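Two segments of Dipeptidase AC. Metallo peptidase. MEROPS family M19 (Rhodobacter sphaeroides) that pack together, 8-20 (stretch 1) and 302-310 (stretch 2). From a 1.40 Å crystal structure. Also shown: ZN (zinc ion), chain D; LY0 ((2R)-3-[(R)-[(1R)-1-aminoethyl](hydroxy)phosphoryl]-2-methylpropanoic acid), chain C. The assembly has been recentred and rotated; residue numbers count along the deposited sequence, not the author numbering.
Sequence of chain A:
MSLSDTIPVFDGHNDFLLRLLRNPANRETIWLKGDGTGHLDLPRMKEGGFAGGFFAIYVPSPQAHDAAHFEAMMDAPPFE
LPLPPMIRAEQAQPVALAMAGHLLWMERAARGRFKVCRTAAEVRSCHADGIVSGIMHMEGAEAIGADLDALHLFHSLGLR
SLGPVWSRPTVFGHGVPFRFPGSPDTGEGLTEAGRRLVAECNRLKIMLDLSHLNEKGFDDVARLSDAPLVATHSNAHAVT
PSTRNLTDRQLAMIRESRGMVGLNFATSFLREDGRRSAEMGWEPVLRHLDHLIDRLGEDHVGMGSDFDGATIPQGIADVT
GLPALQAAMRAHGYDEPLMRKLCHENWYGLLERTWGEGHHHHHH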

ATOM      1  N   PRO A   8       5.098 -18.123   0.872  1.00 12.53           N
ATOM      2  CA  PRO A   8       5.349 -16.927   0.063  1.00 12.69           C
ATOM      3  C   PRO A   8       4.337 -15.835   0.394  1.00 13.40           C
ATOM      4  O   PRO A   8       3.169 -16.126   0.649  1.00 13.43           O
ATOM      5  N   VAL A   9       4.800 -14.591   0.399  1.00 12.62           N
ATOM      6  CA  VAL A   9       3.940 -13.462   0.734  1.00 12.08           C
ATOM      7  C   VAL A   9       3.724 -12.589  -0.483  1.00 11.93           C
ATOM      8  O   VAL A   9       4.686 -12.159  -1.121  1.00 12.76           O
ATOM      9  N   PHE A  10       2.458 -12.361  -0.820  1.00 10.65           N
ATOM     10  CA  PHE A  10       2.130 -11.328  -1.788  1.00 10.20           C
ATOM     11  C   PHE A  10       1.687 -10.111  -0.998  1.00  8.48           C
ATOM     12  O   PHE A  10       0.817 -10.199  -0.122  1.00 10.43           O
ATOM     13  N   ASP A  11       2.282  -8.969  -1.329  1.00  9.69           N
ATOM     14  CA  ASP A  11       2.153  -7.788  -0.481  1.00  9.07           C
ATOM     15  C   ASP A  11       1.363  -6.639  -1.097  1.00  8.60           C
ATOM     16  O   ASP A  11       1.434  -6.378  -2.306  1.00 10.71           O
ATOM     17  N   GLY A  12       0.665  -5.908  -0.236  1.00  8.49           N
ATOM     18  CA  GLY A  12      -0.260  -4.867  -0.667  1.00  9.59           C
ATOM     19  C   GLY A  12       0.330  -3.517  -1.053  1.00  7.79           C
ATOM     20  O   GLY A  12      -0.343  -2.744  -1.728  1.00  8.58           O
ATOM     21  N   HIS A  13       1.553  -3.207  -0.633  1.00  9.20           N
ATOM     22  CA  HIS A  13       2.096  -1.871  -0.879  1.00  6.96           C
ATOM     23  C   HIS A  13       3.568  -1.729  -0.541  1.00  7.95           C
ATOM     24  O   HIS A  13       3.953  -1.913   0.613  1.00  8.76           O
ATOM     25  N   ASN A  14       4.383  -1.360  -1.529  1.00  9.23           N
ATOM     26  CA  ASN A  14       5.753  -0.959  -1.218  1.00  9.10           C
ATOM     27  C   ASN A  14       6.175   0.248  -2.030  1.00  9.16           C
ATOM     28  O   ASN A  14       5.604   0.516  -3.088  1.00  9.78           O
ATOM     29  N   ASP A  15       7.167   0.971  -1.512  1.00 10.20           N
ATOM     30  CA  ASP A  15       7.688   2.158  -2.166  1.00 10.27           C
ATOM     31  C   ASP A  15       9.124   1.986  -2.655  1.00 10.23           C
ATOM     32  O   ASP A  15       9.892   2.941  -2.691  1.00  9.99           O
ATOM     33  N   PHE A  16       9.479   0.768  -3.052  1.00  9.85           N
ATOM     34  CA  PHE A  16      10.803   0.545  -3.611  1.00 12.51           C
ATOM     35  C   PHE A  16      11.118   1.493  -4.770  1.00 10.27           C
ATOM     36  O   PHE A  16      12.256   1.926  -4.918  1.00 10.35           O
ATOM     37  N   LEU A  17      10.124   1.823  -5.588  1.00  9.44           N
ATOM     38  CA  LEU A  17      10.373   2.690  -6.737  1.00  9.78           C
ATOM     39  C   LEU A  17      10.900   4.064  -6.313  1.00 10.63           C
ATOM     40  O   LEU A  17      11.620   4.716  -7.067  1.00 12.24           O
ATOM     41  N   LEU A  18      10.553   4.503  -5.107  1.00 12.51           N
ATOM     42  CA  LEU A  18      11.046   5.788  -4.641  1.00 11.82           C
ATOM     43  C   LEU A  18      12.564   5.759  -4.517  1.00 11.76           C
ATOM     44  O   LEU A  18      13.243   6.767  -4.731  1.00 13.43           O
ATOM     45  N   ARG A  19      13.111   4.595  -4.194  1.00 11.46           N
ATOM     46  CA  ARG A  19      14.557   4.485  -4.071  1.00 12.68           C
ATOM     47  C   ARG A  19      15.246   4.583  -5.418  1.00 13.41           C
ATOM     48  O   ARG A  19      16.348   5.129  -5.521  1.00 14.93           O
ATOM     49  N   LEU A  20      14.587   4.087  -6.458  1.00 11.46           N
ATOM     50  CA  LEU A  20      15.132   4.229  -7.802  1.00 12.93           C
ATOM     51  C   LEU A  20      14.990   5.665  -8.297  1.00 12.62           C
ATOM     52  O   LEU A  20      15.881   6.183  -8.973  1.00 14.84           O
ATOM     53  N   GLY A 302      -4.810  -9.197   4.584  1.00  9.67           N
ATOM     54  CA  GLY A 302      -3.510  -9.657   4.136  1.00 11.49           C
ATOM     55  C   GLY A 302      -2.432  -8.706   4.597  1.00 10.32           C
ATOM     56  O   GLY A 302      -2.643  -7.940   5.541  1.00  9.74           O
ATOM     57  N   MET A 303      -1.274  -8.761   3.946  1.00  8.40           N
ATOM     58  CA  MET A 303      -0.178  -7.857   4.272  1.00  8.96           C
ATOM     59  C   MET A 303      -0.189  -6.652   3.349  1.00 10.55           C
ATOM     60  O   MET A 303      -0.481  -6.770   2.155  1.00  9.95           O
ATOM     61  N   GLY A 304       0.155  -5.498   3.916  1.00  8.72           N
ATOM     62  CA  GLY A 304       0.340  -4.259   3.175  1.00  9.04           C
ATOM     63  C   GLY A 304       1.529  -3.510   3.747  1.00  8.89           C
ATOM     64  O   GLY A 304       1.375  -2.411   4.294  1.00  9.47           O
ATOM     65  N   SER A 305       2.700  -4.115   3.585  1.00  9.59           N
ATOM     66  CA  SER A 305       3.912  -3.809   4.350  1.00  9.13           C
ATOM     67  C   SER A 305       4.244  -2.330   4.507  1.00  8.91           C
ATOM     68  O   SER A 305       4.597  -1.883   5.603  1.00  9.95           O
ATOM     69  N   ASP A 306       4.156  -1.587   3.405  1.00  8.42           N
ATOM     70  CA  ASP A 306       4.741  -0.256   3.328  1.00  9.78           C
ATOM     71  C   ASP A 306       6.265  -0.355   3.384  1.00 10.23           C
ATOM     72  O   ASP A 306       6.941   0.585   3.803  1.00  9.95           O
ATOM     73  N   PHE A 307       6.813  -1.489   2.944  1.00  8.53           N
ATOM     74  CA  PHE A 307       8.266  -1.597   2.792  1.00 10.78           C
ATOM     75  C   PHE A 307       8.812  -0.413   1.985  1.00 10.07           C
ATOM     76  O   PHE A 307       8.260  -0.043   0.936  1.00 10.48           O
ATOM     77  N   ASP A 308       9.905   0.164   2.488  1.00  9.61           N
ATOM     78  CA  ASP A 308      10.587   1.320   1.896  1.00 10.33           C
ATOM     79  C   ASP A 308       9.789   2.622   1.917  1.00 12.00           C
ATOM     80  O   ASP A 308      10.228   3.634   1.369  1.00 13.45           O
ATOM     81  N   GLY A 309       8.640   2.606   2.590  1.00 10.77           N
ATOM     82  CA  GLY A 309       7.841   3.811   2.759  1.00 11.29           C
ATOM     83  C   GLY A 309       7.726   4.311   4.193  1.00 13.11           C
ATOM     84  O   GLY A 309       7.317   5.447   4.414  1.00 14.01           O
ATOM     85  N   ALA A 310       8.089   3.482   5.168  1.00 11.93           N
ATOM     86  CA  ALA A 310       7.902   3.810   6.580  1.00 12.33           C
ATOM     87  C   ALA A 310       8.879   3.047   7.459  1.00 12.92           C
ATOM     88  O   ALA A 310       9.451   2.048   7.042  1.00 15.21           O
TER

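The most unusual feature of this contact is that it carries a zinc site: His13 NE2 lies 2.2 Å from ZN, and Asp15 chelates the metal through OD1 at 2.3 Å and OD2 at 2.2 Å. The bound group LY0 adds N1 at 2.3 Å and O31 at 2.2 Å from ZN, with one further ligand atom elsewhere in the structure. Asp306 joins this cluster from stretch 2. Its CA-to-CB bond points away and chi1 is -136°, between wells, yet OD1 returns to 2.7 Å from LY0 O31 and meets the edge of the His13 ring, 3.3 Å from CD2. Asp306 OD1 and Asp15 OD2, two acceptors 3.2 Å apart, are not hydrogen-bonded.

Asp11 (chi1 t) starts sideways but ends against stretch 2, where Ser305 N donates to OD1 at 2.8 Å and 164°. Ser305 (p) places OG 2.7 Å from Asp11 OD2 and 3.1 Å from His13 O; its single proton cannot be assigned between them. The same OG accepts from Phe307 N at 2.9 Å, bracing its own loop.

Apolar packing is slight, with one apolar side-chain pair: Val9 (t) points toward stretch 2, its CG1 4.0 Å from CG of Met303 (chi1 m), whose end then leads away. In a separate van der Waals contact, Asn14 (p) and Phe307 (m) approach CB to CB at 4.1 Å.

At the far end Asp308 (m) points toward stretch 1 and has the largest covered area, 93 Å². Its OD2 forms a salt bridge with Arg19 NH1 at 3.0 Å, the N-H...O angle being 150°, and lies 3.7 Å from Phe16 CD2 at the ring edge. Water 2 donates to Asp15 O at 2.9 Å and Asp308 O at 2.7 Å. Gly309 suits its place: an ideal CB would sit 2.2 Å from Asp15 OD2, a clash with a zinc-binding oxygen.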

ATOM      1  CB  PRO A   8       5.150 -17.422  -1.374  1.00 13.97           C
ATOM      2  CG  PRO A   8       5.398 -18.909  -1.297  1.00 18.16           C
ATOM      3  CD  PRO A   8       4.862 -19.319   0.044  1.00 14.23           C
ATOM      4  CB  VAL A   9       4.557 -12.614   1.860  1.00 12.54           C
ATOM      5  CG1 VAL A   9       3.793 -11.301   2.057  1.00 12.14           C
ATOM      6  CG2 VAL A   9       4.576 -13.412   3.147  1.00 12.80           C
ATOM      7  CB  PHE A  10       1.027 -11.767  -2.755  1.00 10.92           C
ATOM      8  CG  PHE A  10       0.776 -10.768  -3.838  1.00  9.72           C
ATOM      9  CD1 PHE A  10       1.533 -10.787  -4.988  1.00  9.34           C
ATOM     10  CD2 PHE A  10      -0.167  -9.769  -3.676  1.00  9.42           C
ATOM     11  CE1 PHE A  10       1.338  -9.854  -5.982  1.00 10.77           C
ATOM     12  CE2 PHE A  10      -0.375  -8.822  -4.670  1.00 10.40           C
ATOM     13  CZ  PHE A  10       0.373  -8.862  -5.818  1.00 10.20           C
ATOM     14  CB  ASP A  11       3.531  -7.267  -0.104  1.00  8.93           C
ATOM     15  CG  ASP A  11       3.452  -6.126   0.858  1.00  8.73           C
ATOM     16  OD1 ASP A  11       3.048  -6.368   2.015  1.00 10.37           O
ATOM     17  OD2 ASP A  11       3.779  -4.984   0.455  1.00  8.81           O
ATOM     18  CB  HIS A  13       1.335  -0.824  -0.054  1.00  8.12           C
ATOM     19  CG  HIS A  13       1.684   0.582  -0.418  1.00  9.03           C
ATOM     20  ND1 HIS A  13       1.022   1.270  -1.415  1.00  9.20           N
ATOM     21  CD2 HIS A  13       2.638   1.427   0.053  1.00  9.78           C
ATOM     22  CE1 HIS A  13       1.534   2.483  -1.521  1.00  9.34           C
ATOM     23  NE2 HIS A  13       2.517   2.603  -0.651  1.00 10.02           N
ATOM     24  CB  ASN A  14       6.751  -2.122  -1.401  1.00  9.34           C
ATOM     25  CG  ASN A  14       7.145  -2.336  -2.849  1.00  9.75           C
ATOM     26  OD1 ASN A  14       7.861  -1.527  -3.444  1.00  9.77           O
ATOM     27  ND2 ASN A  14       6.689  -3.443  -3.425  1.00  9.41           N
ATOM     28  CB  ASP A  15       7.573   3.359  -1.230  1.00 10.66           C
ATOM     29  CG  ASP A  15       6.134   3.731  -0.956  1.00 10.75           C
ATOM     30  OD1 ASP A  15       5.435   4.159  -1.901  1.00 10.30           O
ATOM     31  OD2 ASP A  15       5.678   3.580   0.190  1.00  9.31           O
ATOM     32  CB  PHE A  16      10.958  -0.901  -4.070  1.00 11.56           C
ATOM     33  CG  PHE A  16      12.305  -1.204  -4.646  1.00 10.56           C
ATOM     34  CD1 PHE A  16      12.452  -1.388  -6.007  1.00 10.68           C
ATOM     35  CD2 PHE A  16      13.421  -1.272  -3.827  1.00 11.97           C
ATOM     36  CE1 PHE A  16      13.693  -1.663  -6.553  1.00 10.03           C
ATOM     37  CE2 PHE A  16      14.667  -1.538  -4.357  1.00 12.31           C
ATOM     38  CZ  PHE A  16      14.804  -1.739  -5.725  1.00 10.51           C
ATOM     39  CB  LEU A  17       9.115   2.843  -7.602  1.00 11.03           C
ATOM     40  CG  LEU A  17       8.697   1.599  -8.391  1.00  9.96           C
ATOM     41  CD1 LEU A  17       7.337   1.819  -9.010  1.00 10.22           C
ATOM     42  CD2 LEU A  17       9.739   1.258  -9.470  1.00 11.52           C
ATOM     43  CB  LEU A  18      10.389   6.163  -3.305  1.00 14.87           C
ATOM     44  CG  LEU A  18      10.668   7.561  -2.756  1.00 18.40           C
ATOM     45  CD1 LEU A  18      10.051   8.632  -3.635  1.00 19.94           C
ATOM     46  CD2 LEU A  18      10.119   7.655  -1.333  1.00 22.03           C
ATOM     47  CB  ARG A  19      14.938   3.223  -3.312  1.00 15.07           C
ATOM     48  CG  ARG A  19      14.601   3.381  -1.820  1.00 18.60           C
ATOM     49  CD  ARG A  19      14.850   2.134  -1.013  1.00 16.33           C
ATOM     50  NE  ARG A  19      16.191   1.618  -1.236  1.00 15.82           N
ATOM     51  CZ  ARG A  19      16.500   0.333  -1.182  1.00 13.68           C
ATOM     52  NH1 ARG A  19      15.562  -0.566  -0.895  1.00 13.43           N
ATOM     53  NH2 ARG A  19      17.743  -0.052  -1.422  1.00 13.30           N
ATOM     54  CB  LEU A  20      14.487   3.230  -8.771  1.00 11.81           C
ATOM     55  CG  LEU A  20      14.674   1.765  -8.351  1.00 11.35           C
ATOM     56  CD1 LEU A  20      14.152   0.804  -9.401  1.00 13.50           C
ATOM     57  CD2 LEU A  20      16.147   1.455  -8.019  1.00 14.95           C
ATOM     58  CB  MET A 303       1.171  -8.565   4.138  1.00 12.67           C
ATOM     59  CG  MET A 303       1.280  -9.891   4.885  1.00 12.34           C
ATOM     60  SD  MET A 303       1.305  -9.787   6.710  1.00  7.31           S
ATOM     61  CE  MET A 303      -0.374 -10.268   7.111  1.00 13.91           C
ATOM     62  CB  SER A 305       5.112  -4.517   3.708  1.00 11.14           C
ATOM     63  OG  SER A 305       5.386  -3.995   2.414  1.00 10.58           O
ATOM     64  CB  ASP A 306       4.213   0.651   4.448  1.00  9.59           C
ATOM     65  CG  ASP A 306       3.858   2.051   3.955  1.00 11.57           C
ATOM     66  OD1 ASP A 306       4.141   2.400   2.781  1.00 12.45           O
ATOM     67  OD2 ASP A 306       3.280   2.811   4.757  1.00 13.00           O
ATOM     68  CB  PHE A 307       8.680  -2.895   2.084  1.00  9.78           C
ATOM     69  CG  PHE A 307       8.669  -4.128   2.955  1.00 10.69           C
ATOM     70  CD1 PHE A 307       9.183  -4.112   4.241  1.00 11.34           C
ATOM     71  CD2 PHE A 307       8.181  -5.333   2.443  1.00 11.57           C
ATOM     72  CE1 PHE A 307       9.189  -5.273   5.018  1.00 10.61           C
ATOM     73  CE2 PHE A 307       8.180  -6.486   3.214  1.00 12.25           C
ATOM     74  CZ  PHE A 307       8.679  -6.451   4.501  1.00 10.93           C
ATOM     75  CB  ASP A 308      11.143   0.988   0.507  1.00 11.59           C
ATOM     76  CG  ASP A 308      12.431   0.180   0.580  1.00 11.58           C
ATOM     77  OD1 ASP A 308      13.251   0.477   1.472  1.00 13.08           O
ATOM     78  OD2 ASP A 308      12.619  -0.744  -0.238  1.00 13.37           O
ATOM     79  CB  ALA A 310       6.478   3.478   6.994  1.00 17.24           C
TER
HETATM   80 ZN    ZN D 364       3.740   4.458  -0.437  0.63  9.04          ZN
HETATM   81  P   LY0 C 363       3.622   6.023   2.353  1.00 12.30           P
HETATM   82  C1  LY0 C 363       5.379   8.110   1.752  1.00 16.69           C
HETATM   83  N1  LY0 C 363       4.697   6.547  -0.048  1.00 11.58           N
HETATM   84  C2  LY0 C 363       5.001   6.696   1.364  1.00 13.43           C
HETATM   85  C4  LY0 C 363       4.134   5.823   4.106  1.00 13.75           C
HETATM   86  C5  LY0 C 363       3.175   6.376   5.123  1.00 13.92           C
HETATM   87  C6  LY0 C 363       1.749   5.975   4.864  1.00 12.37           C
HETATM   88  C7  LY0 C 363       3.620   6.216   6.554  1.00 16.28           C
HETATM   89  O31 LY0 C 363       3.271   4.703   1.709  1.00 12.01           O
HETATM   90  O32 LY0 C 363       2.391   6.980   2.221  1.00 11.45           O
HETATM   91  O61 LY0 C 363       0.754   6.623   5.520  1.00 12.92           O
HETATM   92  O62 LY0 C 363       1.459   5.091   4.040  1.00 11.69           O
HETATM   93  O   HOH W   1      -0.951 -10.821   1.935  1.00  9.98           O
HETATM   94  O   HOH W   2      11.462   4.560  -0.852  1.00 23.98           O